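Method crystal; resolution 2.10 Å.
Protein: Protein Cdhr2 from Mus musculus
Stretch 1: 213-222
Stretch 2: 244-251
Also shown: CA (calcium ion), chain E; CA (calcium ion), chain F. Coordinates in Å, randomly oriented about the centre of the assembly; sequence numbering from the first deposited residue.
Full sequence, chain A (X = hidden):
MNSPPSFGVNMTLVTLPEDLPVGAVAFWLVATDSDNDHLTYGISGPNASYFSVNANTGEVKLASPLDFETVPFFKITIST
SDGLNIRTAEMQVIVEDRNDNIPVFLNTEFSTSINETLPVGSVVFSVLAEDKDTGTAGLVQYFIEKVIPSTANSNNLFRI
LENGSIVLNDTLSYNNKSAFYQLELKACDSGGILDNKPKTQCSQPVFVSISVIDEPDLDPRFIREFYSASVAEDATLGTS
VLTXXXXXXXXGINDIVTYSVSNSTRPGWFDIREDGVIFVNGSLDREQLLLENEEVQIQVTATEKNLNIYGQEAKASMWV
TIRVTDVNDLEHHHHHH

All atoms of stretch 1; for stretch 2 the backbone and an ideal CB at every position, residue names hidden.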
# COMPACT_ATOMS: atom_id res chain seq x y z
N ILE A 213 0.41 9.87 -20.11
CA ILE A 213 0.48 11.21 -20.66
C ILE A 213 1.90 11.71 -20.58
O ILE A 213 2.55 11.69 -19.50
CB ILE A 213 -0.44 12.17 -19.87
CG1 ILE A 213 -1.91 11.78 -20.07
CG2 ILE A 213 -0.20 13.64 -20.20
CD1 ILE A 213 -2.84 12.47 -19.06
N ASP A 214 2.41 12.16 -21.71
CA ASP A 214 3.77 12.65 -21.81
C ASP A 214 3.82 14.04 -21.20
O ASP A 214 2.98 14.93 -21.51
CB ASP A 214 4.23 12.67 -23.27
CG ASP A 214 5.74 12.76 -23.40
OD1 ASP A 214 6.51 12.77 -22.35
OD2 ASP A 214 6.15 12.80 -24.57
N GLU A 215 4.79 14.22 -20.29
CA GLU A 215 5.00 15.52 -19.65
C GLU A 215 6.37 16.08 -20.03
O GLU A 215 7.24 15.32 -20.39
CB GLU A 215 4.88 15.39 -18.14
CG GLU A 215 3.47 15.09 -17.66
CD GLU A 215 3.46 15.01 -16.13
OE1 GLU A 215 3.83 13.96 -15.53
OE2 GLU A 215 3.11 16.01 -15.51
N PRO A 216 6.53 17.41 -20.02
CA PRO A 216 7.75 17.97 -20.57
C PRO A 216 8.92 17.87 -19.58
O PRO A 216 9.07 18.75 -18.73
CB PRO A 216 7.38 19.40 -20.88
CG PRO A 216 6.26 19.73 -19.94
CD PRO A 216 5.52 18.44 -19.73
N ASP A 217 9.69 16.79 -19.67
CA ASP A 217 10.84 16.60 -18.80
C ASP A 217 12.05 15.99 -19.49
O ASP A 217 12.92 15.47 -18.81
CB ASP A 217 10.44 15.70 -17.63
CG ASP A 217 10.02 14.29 -18.06
OD1 ASP A 217 9.83 13.98 -19.28
OD2 ASP A 217 9.86 13.48 -17.14
N LEU A 218 12.10 16.05 -20.81
CA LEU A 218 13.26 15.63 -21.55
C LEU A 218 13.68 16.82 -22.40
O LEU A 218 12.83 17.50 -23.04
CB LEU A 218 12.92 14.42 -22.41
CG LEU A 218 12.57 13.14 -21.65
CD1 LEU A 218 12.06 12.10 -22.61
CD2 LEU A 218 13.82 12.61 -20.93
N ASP A 219 14.98 17.06 -22.42
CA ASP A 219 15.53 18.18 -23.18
C ASP A 219 15.47 17.89 -24.69
O ASP A 219 15.35 16.74 -25.09
CB ASP A 219 16.98 18.48 -22.73
CG ASP A 219 17.06 19.19 -21.36
OD1 ASP A 219 16.04 19.73 -20.86
OD2 ASP A 219 18.16 19.20 -20.78
N PRO A 220 15.55 18.95 -25.52
CA PRO A 220 15.66 18.78 -26.98
C PRO A 220 17.00 18.23 -27.44
O PRO A 220 18.00 18.45 -26.77
CB PRO A 220 15.50 20.20 -27.50
CG PRO A 220 16.05 21.03 -26.40
CD PRO A 220 15.59 20.37 -25.14
N ARG A 221 17.02 17.55 -28.59
CA ARG A 221 18.25 16.98 -29.17
C ARG A 221 18.46 17.38 -30.63
O ARG A 221 17.56 17.22 -31.46
CB ARG A 221 18.20 15.47 -29.13
CG ARG A 221 18.47 14.90 -27.76
CD ARG A 221 18.12 13.42 -27.74
NE ARG A 221 19.07 12.66 -26.92
CZ ARG A 221 20.33 12.35 -27.25
NH1 ARG A 221 21.07 11.66 -26.39
NH2 ARG A 221 20.86 12.73 -28.41
N PHE A 222 19.66 17.84 -30.94
CA PHE A 222 20.01 18.13 -32.32
C PHE A 222 19.95 16.87 -33.18
O PHE A 222 20.20 15.77 -32.71
CB PHE A 222 21.40 18.76 -32.39
CG PHE A 222 21.42 20.17 -31.91
CD1 PHE A 222 21.10 21.21 -32.78
CD2 PHE A 222 21.72 20.46 -30.58
CE1 PHE A 222 21.10 22.51 -32.33
CE2 PHE A 222 21.70 21.78 -30.13
CZ PHE A 222 21.40 22.80 -31.01
N UNK A 244 20.31 24.34 -38.91
CA UNK A 244 20.39 23.29 -37.90
C UNK A 244 18.99 23.02 -37.39
O UNK A 244 18.10 23.86 -37.52
CB UNK A 244 21.33 23.68 -36.76
N UNK A 245 18.82 21.84 -36.81
CA UNK A 245 17.56 21.43 -36.23
C UNK A 245 17.79 20.64 -34.94
O UNK A 245 18.66 19.77 -34.86
CB UNK A 245 16.76 20.60 -37.23
N UNK A 246 17.04 21.01 -33.91
CA UNK A 246 16.90 20.24 -32.69
C UNK A 246 15.44 20.01 -32.47
O UNK A 246 14.63 20.86 -32.81
CB UNK A 246 17.54 20.94 -31.49
N UNK A 247 15.09 18.86 -31.91
CA UNK A 247 13.68 18.54 -31.69
C UNK A 247 13.46 18.07 -30.26
O UNK A 247 14.36 17.50 -29.62
CB UNK A 247 13.21 17.47 -32.68
N UNK A 248 12.24 18.27 -29.80
CA UNK A 248 11.83 17.92 -28.45
C UNK A 248 11.84 16.40 -28.30
O UNK A 248 11.23 15.69 -29.10
CB UNK A 248 10.45 18.49 -28.13
N UNK A 249 12.55 15.89 -27.28
CA UNK A 249 12.60 14.46 -27.02
C UNK A 249 11.30 13.93 -26.44
O UNK A 249 11.06 12.74 -26.47
CB UNK A 249 13.76 14.14 -26.07
N UNK A 250 10.44 14.83 -25.93
CA UNK A 250 9.12 14.42 -25.48
C UNK A 250 8.22 14.31 -26.73
O UNK A 250 7.60 15.30 -27.19
CB UNK A 250 8.55 15.41 -24.46
N UNK A 251 8.11 13.09 -27.24
CA UNK A 251 7.45 12.82 -28.53
C UNK A 251 5.92 12.89 -28.43
O UNK A 251 5.28 12.95 -29.44
CB UNK A 251 7.86 11.44 -29.05
CA CA E . 8.27 13.36 -20.95
CA CA F . 10.92 18.58 -23.76

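Position 244 lies just before the paired segment, and its CA-to-CB bond points toward stretch 1, with the ideal CB 4.6 Å from Phe-222 CE1. An apolar side chain of moderate size would suit this aromatic neighbour. The residue is Val-244, in rotamer m; its CG2 sits 4.4 Å from Phe-222 CE1, at the ring edge and near the ring plane.

At 245 the CB points away and finds nothing of stretch 1 within 5.5 Å, so most side chains would fit, polar ones included. It is Glu-245, extended with chi1 and chi2 both t. Its backbone makes the contact: Phe-222 CA approaches Glu-245 O at 3.3 Å in a CA-H...O contact.

Position 246 is more restrictive. Its CA is 3.8 Å from that of Phe-222, a close non-hydrogen-bonded antiparallel pair, and its ideal CB lies 3.8 Å from Phe-222 CD1 and 3.7 Å from Arg-221 O. Alanine fits readily, and other small side chains could be considered. The residue is Ala-246, whose CB stands 4.0 Å from the centroid of the Phe-222 ring and 15° off its normal, a CH-pi contact over the face.

Position 247, with phi/psi of -130/153, pairs with Arg-221, and its CB points to the sheet face that carries the Arg-221 side chain. The backbone bonds, Arg-221 N to the O of 247 at 2.9 Å and the N of 247 to Arg-221 O at 3.0 Å, are independent of side-chain identity. A beta-branched residue would suit the extended backbone, though others would too. It is Val-247, rotamer m.

At 248 the CB points to the face shared with Pro-220 and Phe-222. The nearby calcium in chain F, already 2.3 Å from Leu-218 O, favours an oxygen-bearing side chain, Asp, Asn or Glu. Asp-248, chi1 t, places OD1 2.4 Å from this ion; Asp-248 OD1 also accepts a hydrogen bond from the backbone N of position 250, at 2.9 Å.

Position 249 points toward stretch 1, its ideal CB a tight 3.2 Å from Asp-219 O and 3.8 Å from Leu-218 CB. A short donor is attractive: Ser, perhaps Thr. Ser-249, rotamer m, donates from OG to Asp-219 O at 2.7 Å.

Position 250 faces the loop between the two ions. Asp-214 OD1, Glu-215 O and Asp-217 OD1 bind the chain E calcium, while Leu-218 O binds the other, so a carboxylate able to reach both is the strongest candidate. Asp-250, chi1 m, bridges them, with OD1 2.3 Å from the chain E ion and OD2 2.2 Å from the chain F ion. The same carboxylate also accepts backbone bonds: Leu-218 N donates to Asp-250 OD2 at 3.1 Å, and Asp-217 N gives a weak bond to Asp-250 OD1 at 3.4 Å.

At 251 the CB points away, 5.0 Å from Asp-214 OD2, leaving room for long polar chains among others. Lys-251 folds back along its own stretch, where NZ makes a weak 3.3 Å hydrogen bond to Asp-248 O.

Stretch 2 244-251: VEAVDSDK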
# COMPACT_ATOMS: atom_id res chain seq x y z
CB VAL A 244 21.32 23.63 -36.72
CG1 VAL A 244 22.76 23.72 -37.20
CG2 VAL A 244 20.94 24.93 -36.03
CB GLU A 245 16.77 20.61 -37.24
CG GLU A 245 15.31 20.41 -36.83
CD GLU A 245 14.51 19.60 -37.83
OE1 GLU A 245 13.32 19.37 -37.58
OE2 GLU A 245 15.06 19.18 -38.87
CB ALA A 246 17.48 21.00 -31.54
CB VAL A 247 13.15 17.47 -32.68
CG1 VAL A 247 13.31 17.95 -34.12
CG2 VAL A 247 13.86 16.14 -32.50
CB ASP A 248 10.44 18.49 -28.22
CG ASP A 248 9.90 18.22 -26.86
OD1 ASP A 248 10.65 17.72 -26.01
OD2 ASP A 248 8.71 18.53 -26.64
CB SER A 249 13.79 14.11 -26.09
OG SER A 249 14.96 14.55 -26.69
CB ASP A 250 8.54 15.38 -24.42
CG ASP A 250 9.46 15.59 -23.22
OD1 ASP A 250 9.53 14.72 -22.38
OD2 ASP A 250 10.14 16.64 -23.11
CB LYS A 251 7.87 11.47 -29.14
CG LYS A 251 9.37 11.26 -29.29
CD LYS A 251 10.00 12.23 -30.26
CE LYS A 251 11.50 11.98 -30.35
NZ LYS A 251 12.21 13.12 -30.97
O HOH W 1 8.49 19.10 -24.04
O HOH W 2 9.02 11.12 -21.16
O HOH W 3 11.00 19.57 -21.42
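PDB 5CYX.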